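Local coordinates for protein beta sliding clamp (Streptococcus pneumoniae, PDB 2AWA) that probably encircles DNA as a ring-shaped head-to-tail dimer, tethering DNA polymerases and other proteins to it and making synthesis processive, at residues E335-S340 against I360-A365. Sequence-based numbering, arbitrary orientation.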
ATOM      1  N   GLU B 335     -33.803 -29.748   9.290  1.00 66.14           N
ATOM      2  CA  GLU B 335     -33.795 -30.723   8.218  1.00 68.28           C
ATOM      3  C   GLU B 335     -32.672 -30.461   7.248  1.00 66.08           C
ATOM      4  O   GLU B 335     -32.019 -29.427   7.298  1.00 65.01           O
ATOM      5  CB  GLU B 335     -35.152 -30.781   7.513  1.00 69.57           C
ATOM      6  CG  GLU B 335     -35.700 -29.449   7.027  1.00 73.28           C
ATOM      7  CD  GLU B 335     -37.106 -29.582   6.450  1.00 73.47           C
ATOM      8  OE1 GLU B 335     -37.804 -30.582   6.785  1.00 77.55           O
ATOM      9  OE2 GLU B 335     -37.505 -28.682   5.664  1.00 77.36           O
ATOM     10  N   ASP B 336     -32.429 -31.433   6.381  1.00 65.63           N
ATOM     11  CA  ASP B 336     -31.370 -31.307   5.400  1.00 65.09           C
ATOM     12  C   ASP B 336     -31.683 -30.123   4.513  1.00 64.20           C
ATOM     13  O   ASP B 336     -32.828 -29.665   4.428  1.00 65.54           O
ATOM     14  CB  ASP B 336     -31.212 -32.593   4.583  1.00 65.79           C
ATOM     15  CG  ASP B 336     -30.827 -33.805   5.454  1.00 69.98           C
ATOM     16  OD1 ASP B 336     -30.336 -33.593   6.590  1.00 75.01           O
ATOM     17  OD2 ASP B 336     -31.015 -34.967   5.007  1.00 69.53           O
ATOM     18  N   LEU B 337     -30.648 -29.588   3.890  1.00 63.02           N
ATOM     19  CA  LEU B 337     -30.809 -28.430   3.026  1.00 61.06           C
ATOM     20  C   LEU B 337     -29.631 -28.322   2.104  1.00 60.07           C
ATOM     21  O   LEU B 337     -28.486 -28.500   2.526  1.00 60.75           O
ATOM     22  CB  LEU B 337     -30.892 -27.150   3.847  1.00 60.50           C
ATOM     23  CG  LEU B 337     -30.788 -25.807   3.107  1.00 58.95           C
ATOM     24  CD1 LEU B 337     -31.924 -25.612   2.104  1.00 53.59           C
ATOM     25  CD2 LEU B 337     -30.767 -24.653   4.120  1.00 59.63           C
ATOM     26  N   THR B 338     -29.915 -28.003   0.851  1.00 58.51           N
ATOM     27  CA  THR B 338     -28.873 -27.568  -0.046  1.00 58.62           C
ATOM     28  C   THR B 338     -29.155 -26.162  -0.545  1.00 58.50           C
ATOM     29  O   THR B 338     -30.222 -25.886  -1.092  1.00 62.14           O
ATOM     30  CB  THR B 338     -28.674 -28.582  -1.159  1.00 56.93           C
ATOM     31  OG1 THR B 338     -28.082 -29.760  -0.586  1.00 59.73           O
ATOM     32  CG2 THR B 338     -27.749 -28.041  -2.210  1.00 58.56           C
ATOM     33  N   ILE B 339     -28.189 -25.273  -0.364  1.00 58.56           N
ATOM     34  CA  ILE B 339     -28.409 -23.858  -0.657  1.00 59.67           C
ATOM     35  C   ILE B 339     -27.138 -23.205  -1.209  1.00 60.46           C
ATOM     36  O   ILE B 339     -26.043 -23.517  -0.764  1.00 63.21           O
ATOM     37  CB  ILE B 339     -28.944 -23.132   0.600  1.00 58.45           C
ATOM     38  CG1 ILE B 339     -29.372 -21.721   0.272  1.00 57.07           C
ATOM     39  CG2 ILE B 339     -27.909 -23.138   1.726  1.00 62.38           C
ATOM     40  CD1 ILE B 339     -30.160 -21.082   1.378  1.00 55.25           C
ATOM     41  N   SER B 340     -27.305 -22.335  -2.208  1.00 60.19           N
ATOM     42  CA  SER B 340     -26.205 -21.612  -2.845  1.00 59.18           C
ATOM     43  C   SER B 340     -26.400 -20.113  -2.677  1.00 58.87           C
ATOM     44  O   SER B 340     -27.511 -19.615  -2.745  1.00 60.70           O
ATOM     45  CB  SER B 340     -26.121 -21.932  -4.332  1.00 57.55           C
ATOM     46  OG  SER B 340     -25.718 -23.270  -4.531  1.00 63.36           O
ATOM     47  N   ILE B 360     -26.912 -19.169  12.080  1.00 60.05           N
ATOM     48  CA  ILE B 360     -27.562 -18.928  10.792  1.00 58.68           C
ATOM     49  C   ILE B 360     -28.812 -19.785  10.663  1.00 56.32           C
ATOM     50  O   ILE B 360     -28.769 -20.973  10.895  1.00 55.85           O
ATOM     51  CB  ILE B 360     -26.626 -19.267   9.614  1.00 58.28           C
ATOM     52  CG1 ILE B 360     -25.259 -18.611   9.803  1.00 57.00           C
ATOM     53  CG2 ILE B 360     -27.240 -18.809   8.304  1.00 57.24           C
ATOM     54  CD1 ILE B 360     -24.249 -18.953   8.687  1.00 61.33           C
ATOM     55  N   SER B 361     -29.916 -19.177  10.258  1.00 56.65           N
ATOM     56  CA  SER B 361     -31.197 -19.861  10.207  1.00 56.76           C
ATOM     57  C   SER B 361     -31.789 -19.773   8.813  1.00 58.36           C
ATOM     58  O   SER B 361     -31.753 -18.714   8.187  1.00 61.94           O
ATOM     59  CB  SER B 361     -32.147 -19.241  11.222  1.00 56.78           C
ATOM     60  OG  SER B 361     -31.531 -19.177  12.485  1.00 54.17           O
ATOM     61  N   PHE B 362     -32.363 -20.879   8.348  1.00 57.42           N
ATOM     62  CA  PHE B 362     -32.758 -21.022   6.957  1.00 57.85           C
ATOM     63  C   PHE B 362     -34.212 -21.421   6.833  1.00 58.97           C
ATOM     64  O   PHE B 362     -34.805 -21.934   7.774  1.00 62.29           O
ATOM     65  CB  PHE B 362     -31.968 -22.144   6.289  1.00 58.14           C
ATOM     66  CG  PHE B 362     -30.499 -21.938   6.242  1.00 52.92           C
ATOM     67  CD1 PHE B 362     -29.926 -21.184   5.247  1.00 62.68           C
ATOM     68  CD2 PHE B 362     -29.671 -22.578   7.140  1.00 57.15           C
ATOM     69  CE1 PHE B 362     -28.548 -21.047   5.167  1.00 57.53           C
ATOM     70  CE2 PHE B 362     -28.312 -22.437   7.066  1.00 55.74           C
ATOM     71  CZ  PHE B 362     -27.751 -21.667   6.079  1.00 52.53           C
ATOM     72  N   ILE B 363     -34.764 -21.216   5.644  1.00 60.01           N
ATOM     73  CA  ILE B 363     -36.104 -21.679   5.315  1.00 62.56           C
ATOM     74  C   ILE B 363     -36.071 -22.710   4.193  1.00 63.35           C
ATOM     75  O   ILE B 363     -36.588 -23.814   4.333  1.00 65.26           O
ATOM     76  CB  ILE B 363     -36.996 -20.528   4.876  1.00 62.84           C
ATOM     77  CG1 ILE B 363     -37.005 -19.447   5.968  1.00 66.57           C
ATOM     78  CG2 ILE B 363     -38.393 -21.062   4.536  1.00 66.77           C
ATOM     79  CD1 ILE B 363     -38.329 -18.706   6.154  1.00 67.62           C
ATOM     80  N   SER B 364     -35.465 -22.332   3.076  1.00 63.85           N
ATOM     81  CA  SER B 364     -35.431 -23.167   1.893  1.00 62.95           C
ATOM     82  C   SER B 364     -34.232 -22.748   1.082  1.00 61.55           C
ATOM     83  O   SER B 364     -33.505 -21.856   1.485  1.00 62.81           O
ATOM     84  CB  SER B 364     -36.704 -22.960   1.086  1.00 62.48           C
ATOM     85  OG  SER B 364     -36.853 -21.582   0.808  1.00 59.97           O
ATOM     86  N   ALA B 365     -34.033 -23.386  -0.060  1.00 59.94           N
ATOM     87  CA  ALA B 365     -32.934 -23.047  -0.931  1.00 59.37           C
ATOM     88  C   ALA B 365     -33.173 -21.716  -1.643  1.00 60.60           C
ATOM     89  O   ALA B 365     -32.224 -21.111  -2.145  1.00 62.56           O
ATOM     90  CB  ALA B 365     -32.709 -24.151  -1.929  1.00 58.97           C
TER
HETATM   91  O   HOH W   1     -30.065 -21.917  -3.429  1.00 46.51           O
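Leu337 and Ile339, alternate residues of one strand, point their side chains at 360-365 and pack side by side against the Phe362 ring and the Ser364-Ala365 backbone after it. The Leu337 side chain crosses that of Phe362 at about a right angle, and its two methyls divide the work. Leu337 CD2 lies over one face of the Phe362 ring, a CH-pi contact 3.9 Å from the ring centroid and 28° off its normal; it sits above the root of the ring, 3.5 Å from Phe362 CG. Leu337 CD1 takes the backbone beyond, 3.8 Å from Ala365 N and equally near the Ser364 carbonyl carbon. Ile339 is the second bump. With CG1 anti to the backbone N (chi1 -172°) and the chain extended beyond it, Ile339 CD1 is carried into the corner between ring and backbone, 3.9 Å from Phe362 CD1 and 3.4 Å from Ser364 O. Ile339 CG1 rests beside Ala365, while CG2 reaches Phe362 CE1. In return, the Ala365 methyl abuts the backbone of the other segment at Thr338 O. The packing is largely apolar, without a direct hydrogen bond; at the Ser340 end one water bridges the segments, accepting from Ser340 N and donating to Ala365 O at 2.6 Å. Within the C-terminal domain the contact joins the strands before and after helix 343-351, as in the beta-alpha-beta-beta-beta units of sliding-clamp domains. Strand 337-341 borders 302-307 through backbone bonds from Leu337 to Ile306 and from Ile339 to Leu304. Strand 357-362 runs between 274-279 and 369-373 in another sheet, which continues into the central domain; there the Phe362 ring meets that of Phe369 with planes at about 45° and touches Thr274 and Ile276, and Ile339 also touches Phe369 of strand 369-373.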